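Local coordinates for putative ubiquinone biosynthesis protein (Nostoc punctiforme, PDB 3MSQ) that probably takes part in ubiquinone-type quinone biosynthesis as a member of the Coq4 family, although its exact biochemical role is not established, at residues Y8-G13 with Q45-Q50; E40-D44 with K119-R123. One frame throughout, in Å; residues are numbered along the deposited sequence.

Contact 1: residues Y8-G13 with Q45-Q50; sequences YNNDKG and QTQMAQ
The ring of Tyr8 lies flat against the start of helix 47-56, with Gln47 CA over one face, 3.8 Å from the ring centroid and 14° off its normal, a CH-pi contact. Gln45 O sits at the ring's edge, in its plane. Gln47 CG covers the same face nearer its rim, 3.6 Å from Tyr8 CE2, and the phenol oxygen reaches the aliphatic part of Gln50, whose amide turns away to Asp54. Tyr8 CG, anti to its own carbonyl carbon (chi1 -55°), lays the ring along the helix start. Next to it, Asn10 OD1 accepts from Gln47 N at 3.1 Å; the bond is nearly straight (170°) and lies in the carbonyl plane, satisfying a first-turn amide. Asn9 N adds a weak bond to Gln45 O. Asn9 OD1 takes Lys12 N, 3.1 Å away, capping the turn into helix 11-23, while its ND2 bonds Asp11 of the third subunit. The Gln45 side chain crosses Lys12 at about a right angle, its OE1 3.3 Å from Lys12 CD, while NE2 bonds to Ala42 O and to Gln26 of the fourth subunit; an alanine here would probably uncover the Lys12 methylenes and leave both acceptors without this donor. The contact joins the N-terminal ends of helices 11-23 and 47-56, with helix 114-133 against Ala49 and Gln50 and helix 156-172 against Met48.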
ATOM      1  N   TYR A   8      -0.031  20.751   6.581  1.00 76.15           N
ATOM      2  CA  TYR A   8       0.860  19.583   6.443  1.00 72.97           C
ATOM      3  C   TYR A   8       0.226  18.451   5.648  1.00 74.80           C
ATOM      4  O   TYR A   8      -0.957  18.169   5.851  1.00 75.51           O
ATOM      5  CB  TYR A   8       1.193  19.007   7.831  1.00 72.92           C
ATOM      6  CG  TYR A   8       1.777  19.988   8.818  1.00 74.25           C
ATOM      7  CD1 TYR A   8       3.133  20.315   8.788  1.00 74.17           C
ATOM      8  CD2 TYR A   8       0.991  20.558   9.812  1.00 77.04           C
ATOM      9  CE1 TYR A   8       3.689  21.197   9.717  1.00 74.61           C
ATOM     10  CE2 TYR A   8       1.534  21.443  10.747  1.00 78.49           C
ATOM     11  CZ  TYR A   8       2.885  21.754  10.699  1.00 82.65           C
ATOM     12  OH  TYR A   8       3.426  22.606  11.632  1.00 84.01           O
ATOM     13  N   ASN A   9       1.014  17.730   4.823  1.00 68.57           N
ATOM     14  CA  ASN A   9       0.482  16.563   4.102  1.00 67.09           C
ATOM     15  C   ASN A   9       0.884  15.267   4.789  1.00 65.94           C
ATOM     16  O   ASN A   9       1.946  14.710   4.507  1.00 66.29           O
ATOM     17  CB  ASN A   9       0.830  16.557   2.601  1.00 68.60           C
ATOM     18  CG  ASN A   9      -0.049  15.631   1.772  1.00 85.46           C
ATOM     19  OD1 ASN A   9      -0.440  14.538   2.194  1.00 79.38           O
ATOM     20  ND2 ASN A   9      -0.370  16.037   0.555  1.00 74.36           N
ATOM     21  N   ASN A  10       0.024  14.800   5.703  1.00 58.36           N
ATOM     22  CA  ASN A  10       0.236  13.572   6.476  1.00 54.78           C
ATOM     23  C   ASN A  10      -0.011  12.332   5.645  1.00 57.28           C
ATOM     24  O   ASN A  10       0.679  11.345   5.842  1.00 56.49           O
ATOM     25  CB  ASN A  10      -0.612  13.566   7.749  1.00 46.35           C
ATOM     26  CG  ASN A  10      -0.306  14.708   8.681  1.00 57.29           C
ATOM     27  OD1 ASN A  10       0.837  14.940   9.079  1.00 48.00           O
ATOM     28  ND2 ASN A  10      -1.337  15.424   9.090  1.00 57.28           N
ATOM     29  N   ASP A  11      -0.961  12.384   4.691  1.00 54.54           N
ATOM     30  CA  ASP A  11      -1.280  11.268   3.790  1.00 53.94           C
ATOM     31  C   ASP A  11      -0.070  10.816   2.989  1.00 60.82           C
ATOM     32  O   ASP A  11       0.089   9.618   2.758  1.00 61.73           O
ATOM     33  CB  ASP A  11      -2.456  11.602   2.867  1.00 55.47           C
ATOM     34  CG  ASP A  11      -3.758  11.827   3.613  1.00 57.56           C
ATOM     35  OD1 ASP A  11      -4.191  10.902   4.351  1.00 54.42           O
ATOM     36  OD2 ASP A  11      -4.336  12.943   3.485  1.00 60.50           O
ATOM     37  N   LYS A  12       0.822  11.761   2.632  1.00 59.02           N
ATOM     38  CA  LYS A  12       2.069  11.462   1.925  1.00 58.79           C
ATOM     39  C   LYS A  12       3.074  10.727   2.841  1.00 61.64           C
ATOM     40  O   LYS A  12       3.881   9.929   2.360  1.00 62.43           O
ATOM     41  CB  LYS A  12       2.653  12.711   1.268  1.00 60.69           C
ATOM     42  CG  LYS A  12       1.878  13.126   0.022  1.00 66.25           C
ATOM     43  CD  LYS A  12       2.672  14.071  -0.867  1.00 71.91           C
ATOM     44  CE  LYS A  12       1.818  14.710  -1.934  1.00 82.76           C
ATOM     45  NZ  LYS A  12       1.360  13.745  -2.969  1.00 83.35           N
ATOM     46  N   GLY A  13       2.954  10.947   4.146  1.00 54.78           N
ATOM     47  CA  GLY A  13       3.738  10.237   5.141  1.00 52.36           C
ATOM     48  C   GLY A  13       3.327   8.782   5.163  1.00 52.96           C
ATOM     49  O   GLY A  13       4.185   7.898   5.144  1.00 52.45           O
ATOM     50  N   GLN A  45       7.406  16.656   5.464  1.00 51.80           N
ATOM     51  CA  GLN A  45       6.160  17.353   5.125  1.00 52.59           C
ATOM     52  C   GLN A  45       5.042  17.135   6.169  1.00 55.36           C
ATOM     53  O   GLN A  45       4.045  17.863   6.148  1.00 54.99           O
ATOM     54  CB  GLN A  45       5.691  16.921   3.723  1.00 54.72           C
ATOM     55  CG  GLN A  45       5.299  15.432   3.608  1.00 71.22           C
ATOM     56  CD  GLN A  45       5.229  14.947   2.176  1.00 89.56           C
ATOM     57  OE1 GLN A  45       4.666  15.599   1.287  1.00 81.03           O
ATOM     58  NE2 GLN A  45       5.770  13.759   1.926  1.00 85.88           N
ATOM     59  N   THR A  46       5.199  16.121   7.048  1.00 50.06           N
ATOM     60  CA  THR A  46       4.220  15.781   8.084  1.00 49.95           C
ATOM     61  C   THR A  46       4.229  16.767   9.267  1.00 56.25           C
ATOM     62  O   THR A  46       5.176  17.533   9.440  1.00 56.89           O
ATOM     63  CB  THR A  46       4.420  14.336   8.581  1.00 49.19           C
ATOM     64  OG1 THR A  46       5.628  14.288   9.328  1.00 46.53           O
ATOM     65  CG2 THR A  46       4.457  13.309   7.453  1.00 48.02           C
ATOM     66  N   GLN A  47       3.180  16.715  10.087  1.00 54.64           N
ATOM     67  CA  GLN A  47       3.022  17.519  11.287  1.00 55.72           C
ATOM     68  C   GLN A  47       3.983  17.064  12.400  1.00 63.29           C
ATOM     69  O   GLN A  47       4.459  17.904  13.167  1.00 63.18           O
ATOM     70  CB  GLN A  47       1.574  17.444  11.768  1.00 57.76           C
ATOM     71  CG  GLN A  47       1.246  18.479  12.826  1.00 66.63           C
ATOM     72  CD  GLN A  47      -0.089  18.274  13.471  1.00 75.67           C
ATOM     73  OE1 GLN A  47      -1.033  17.751  12.874  1.00 67.79           O
ATOM     74  NE2 GLN A  47      -0.201  18.736  14.700  1.00 71.19           N
HETATM   75  N   MSE A  48       4.250  15.749  12.495  1.00 63.21           N
HETATM   76  CA  MSE A  48       5.146  15.151  13.492  1.00 64.94           C
HETATM   77  C   MSE A  48       6.559  15.680  13.315  1.00 63.57           C
HETATM   78  O   MSE A  48       7.253  15.838  14.309  1.00 64.29           O
HETATM   79  CB  MSE A  48       5.092  13.594  13.445  1.00 69.47           C
HETATM   80  CG  MSE A  48       6.170  12.862  14.311  1.00 79.17           C
HETATM   81 SE   MSE A  48       5.699  12.215  16.141  0.75 90.31          SE
HETATM   82  CE  MSE A  48       7.448  11.623  16.794  1.00 86.35           C
ATOM     83  N   ALA A  49       6.966  16.000  12.075  1.00 56.41           N
ATOM     84  CA  ALA A  49       8.290  16.565  11.773  1.00 54.38           C
ATOM     85  C   ALA A  49       8.460  17.891  12.521  1.00 56.43           C
ATOM     86  O   ALA A  49       9.414  18.040  13.287  1.00 56.85           O
ATOM     87  CB  ALA A  49       8.456  16.766  10.265  1.00 54.72           C
ATOM     88  N   GLN A  50       7.485  18.805  12.380  1.00 50.69           N
ATOM     89  CA  GLN A  50       7.496  20.101  13.037  1.00 49.59           C
ATOM     90  C   GLN A  50       7.364  20.004  14.558  1.00 53.08           C
ATOM     91  O   GLN A  50       8.046  20.732  15.282  1.00 52.36           O
ATOM     92  CB  GLN A  50       6.412  21.005  12.442  1.00 51.34           C
ATOM     93  CG  GLN A  50       6.557  22.483  12.829  1.00 53.08           C
ATOM     94  CD  GLN A  50       7.940  23.032  12.538  1.00 65.66           C
ATOM     95  OE1 GLN A  50       8.404  23.052  11.390  1.00 62.78           O
ATOM     96  NE2 GLN A  50       8.654  23.450  13.578  1.00 48.79           N
TER

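Contact 2: residues E40-D44 with K119-R123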
ATOM      1  N   GLU A  40      12.774   9.067   5.225  1.00 52.49           N
ATOM      2  CA  GLU A  40      13.072  10.147   6.158  1.00 52.06           C
ATOM      3  C   GLU A  40      12.653  11.479   5.558  1.00 54.56           C
ATOM      4  O   GLU A  40      11.996  12.271   6.229  1.00 55.27           O
ATOM      5  CB  GLU A  40      14.582  10.162   6.401  1.00 53.81           C
ATOM      6  CG  GLU A  40      14.995   9.974   7.844  1.00 68.52           C
ATOM      7  CD  GLU A  40      16.418  10.424   8.085  1.00 95.26           C
ATOM      8  OE1 GLU A  40      17.359   9.653   7.778  1.00 83.85           O
ATOM      9  OE2 GLU A  40      16.588  11.579   8.538  1.00 91.18           O
ATOM     10  N   ASP A  41      13.025  11.702   4.281  1.00 49.50           N
ATOM     11  CA  ASP A  41      12.729  12.898   3.483  1.00 49.40           C
ATOM     12  C   ASP A  41      11.218  13.107   3.308  1.00 52.81           C
ATOM     13  O   ASP A  41      10.727  14.238   3.395  1.00 51.02           O
ATOM     14  CB  ASP A  41      13.424  12.818   2.098  1.00 51.33           C
ATOM     15  CG  ASP A  41      14.952  12.881   2.083  1.00 62.33           C
ATOM     16  OD1 ASP A  41      15.561  13.096   3.169  1.00 61.25           O
ATOM     17  OD2 ASP A  41      15.542  12.689   0.995  1.00 71.82           O
ATOM     18  N   ALA A  42      10.484  12.010   3.063  1.00 51.01           N
ATOM     19  CA  ALA A  42       9.037  12.045   2.863  1.00 51.47           C
ATOM     20  C   ALA A  42       8.272  12.410   4.144  1.00 57.72           C
ATOM     21  O   ALA A  42       7.122  12.852   4.067  1.00 58.99           O
ATOM     22  CB  ALA A  42       8.567  10.723   2.320  1.00 52.11           C
ATOM     23  N   LEU A  43       8.918  12.254   5.320  1.00 52.59           N
ATOM     24  CA  LEU A  43       8.287  12.573   6.591  1.00 50.90           C
ATOM     25  C   LEU A  43       8.443  14.049   6.954  1.00 55.26           C
ATOM     26  O   LEU A  43       7.756  14.523   7.855  1.00 57.49           O
ATOM     27  CB  LEU A  43       8.808  11.672   7.721  1.00 49.89           C
ATOM     28  CG  LEU A  43       8.663  10.178   7.562  1.00 54.07           C
ATOM     29  CD1 LEU A  43       9.513   9.455   8.590  1.00 53.85           C
ATOM     30  CD2 LEU A  43       7.198   9.741   7.646  1.00 55.57           C
ATOM     31  N   ASP A  44       9.315  14.783   6.255  1.00 49.88           N
ATOM     32  CA  ASP A  44       9.554  16.211   6.517  1.00 49.57           C
ATOM     33  C   ASP A  44       8.316  17.094   6.336  1.00 53.74           C
ATOM     34  O   ASP A  44       8.201  18.155   6.961  1.00 53.41           O
ATOM     35  CB  ASP A  44      10.676  16.740   5.610  1.00 51.49           C
ATOM     36  CG  ASP A  44      12.059  16.116   5.792  1.00 64.57           C
ATOM     37  OD1 ASP A  44      12.281  15.397   6.829  1.00 62.83           O
ATOM     38  OD2 ASP A  44      12.930  16.369   4.931  1.00 73.70           O
ATOM     39  N   LYS A 119      17.714  16.677  10.494  1.00 46.31           N
ATOM     40  CA  LYS A 119      17.989  15.571   9.584  1.00 46.02           C
ATOM     41  C   LYS A 119      19.500  15.398   9.466  1.00 50.24           C
ATOM     42  O   LYS A 119      19.993  14.284   9.630  1.00 48.82           O
ATOM     43  CB  LYS A 119      17.366  15.886   8.220  1.00 49.04           C
ATOM     44  CG  LYS A 119      17.150  14.686   7.321  1.00 48.31           C
ATOM     45  CD  LYS A 119      15.981  14.922   6.373  1.00 45.64           C
ATOM     46  CE  LYS A 119      16.400  15.638   5.157  1.00 52.37           C
ATOM     47  NZ  LYS A 119      15.307  15.687   4.181  1.00 70.73           N
HETATM   48  N   MSE A 120      20.233  16.518   9.242  1.00 48.70           N
HETATM   49  CA  MSE A 120      21.689  16.518   9.115  1.00 49.49           C
HETATM   50  C   MSE A 120      22.351  16.158  10.427  1.00 53.20           C
HETATM   51  O   MSE A 120      23.186  15.260  10.423  1.00 54.03           O
HETATM   52  CB  MSE A 120      22.222  17.823   8.515  1.00 52.56           C
HETATM   53  CG  MSE A 120      21.840  17.994   7.031  1.00 60.70           C
HETATM   54 SE   MSE A 120      22.346  16.473   5.919  0.75 69.19          SE
HETATM   55  CE  MSE A 120      24.299  16.947   5.911  1.00 66.77           C
ATOM     56  N   LEU A 121      21.902  16.744  11.559  1.00 48.22           N
ATOM     57  CA  LEU A 121      22.458  16.392  12.869  1.00 48.25           C
ATOM     58  C   LEU A 121      22.351  14.863  13.131  1.00 58.32           C
ATOM     59  O   LEU A 121      23.317  14.214  13.541  1.00 58.80           O
ATOM     60  CB  LEU A 121      21.788  17.203  13.991  1.00 46.92           C
ATOM     61  CG  LEU A 121      22.261  16.892  15.414  1.00 49.87           C
ATOM     62  CD1 LEU A 121      23.685  17.284  15.610  1.00 50.55           C
ATOM     63  CD2 LEU A 121      21.369  17.528  16.458  1.00 49.93           C
ATOM     64  N   TRP A 122      21.180  14.310  12.838  1.00 58.04           N
ATOM     65  CA  TRP A 122      20.835  12.908  12.982  1.00 59.82           C
ATOM     66  C   TRP A 122      21.772  12.015  12.142  1.00 59.52           C
ATOM     67  O   TRP A 122      22.391  11.102  12.687  1.00 56.56           O
ATOM     68  CB  TRP A 122      19.349  12.736  12.578  1.00 60.59           C
ATOM     69  CG  TRP A 122      18.891  11.332  12.367  1.00 63.02           C
ATOM     70  CD1 TRP A 122      18.552  10.738  11.179  1.00 66.07           C
ATOM     71  CD2 TRP A 122      18.702  10.345  13.386  1.00 63.41           C
ATOM     72  NE1 TRP A 122      18.193   9.426  11.395  1.00 66.14           N
ATOM     73  CE2 TRP A 122      18.261   9.162  12.746  1.00 67.74           C
ATOM     74  CE3 TRP A 122      18.851  10.351  14.785  1.00 64.85           C
ATOM     75  CZ2 TRP A 122      17.966   7.996  13.466  1.00 67.23           C
ATOM     76  CZ3 TRP A 122      18.581   9.190  15.493  1.00 66.71           C
ATOM     77  CH2 TRP A 122      18.137   8.034  14.838  1.00 67.49           C
ATOM     78  N   ARG A 123      21.884  12.306  10.826  1.00 53.87           N
ATOM     79  CA  ARG A 123      22.705  11.552   9.890  1.00 52.41           C
ATOM     80  C   ARG A 123      24.197  11.622  10.210  1.00 57.38           C
ATOM     81  O   ARG A 123      24.869  10.601  10.159  1.00 57.22           O
ATOM     82  CB  ARG A 123      22.413  11.981   8.457  1.00 50.07           C
ATOM     83  CG  ARG A 123      21.021  11.595   7.968  1.00 45.32           C
ATOM     84  CD  ARG A 123      20.764  12.023   6.525  1.00 45.70           C
ATOM     85  NE  ARG A 123      19.384  11.713   6.152  1.00 58.79           N
ATOM     86  CZ  ARG A 123      18.807  12.027   4.998  1.00 72.72           C
ATOM     87  NH1 ARG A 123      19.487  12.673   4.061  1.00 57.14           N
ATOM     88  NH2 ARG A 123      17.544  11.696   4.773  1.00 61.58           N
TER
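Lys119 NZ is held between two carboxylates, 2.6 Å from Asp44 OD2, where it meets the syn lone pair, and 2.8 Å from Asp41 OD1. The lysine chain bends at chi3 (86°), turning its end toward the two aspartates. Asp41 OD1 is shared: Arg123 NH2 bonds to it at 2.9 Å, and the two donors approach from opposite faces of the carboxylate plane. Together with Glu40 these residues form a salt-bridge network tying the C-terminal end of helix 32-42 to helix 114-133, in an all-helical chain of the Coq4 family. Glu40, Trp122 and the two basic side chains are buried and closely packed. The Glu40 carboxylate stands nearly perpendicular to the guanidinium of Arg123, whose face carries Lys119 CG, offset toward the rim. Glu40 OE1 takes a weak bond from Arg123 NE at 3.3 Å, and OE2 rests 3.4 Å from both Lys119 CG and Trp122 CD1. Ile157 of helix 156-172 packs on Glu40 and Trp122, while Trp122 stacks on His126; Arg123 NH1 has a second partner in Lys107 O. The aspartate side is looser: Asp41 and Asp44 are partly exposed, and here the lysine ammonium bridges them, with Ile115 packing on Asp44.

In the fold
Both contacts draw on the connection between helices 32-42 and 47-56: contact 2 uses its first half, contact 1 its second, and their centres lie 13 Å apart. They meet directly where Ala49 CB packs 3.4 Å from Leu43 O and where Gly13 approaches the Leu43 side chain. Contact 2 is the core one, its centre about 10 Å from the centre of the chain, and relies on charge pairs between acidic and basic side chains. Contact 1, its centre about 20 Å from that of the chain and only partly buried, works instead through neutral amides, backbone groups and one aromatic ring, and other subunits adjoin it extensively. Helix 114-133 supplies one side of contact 2 and flanks contact 1.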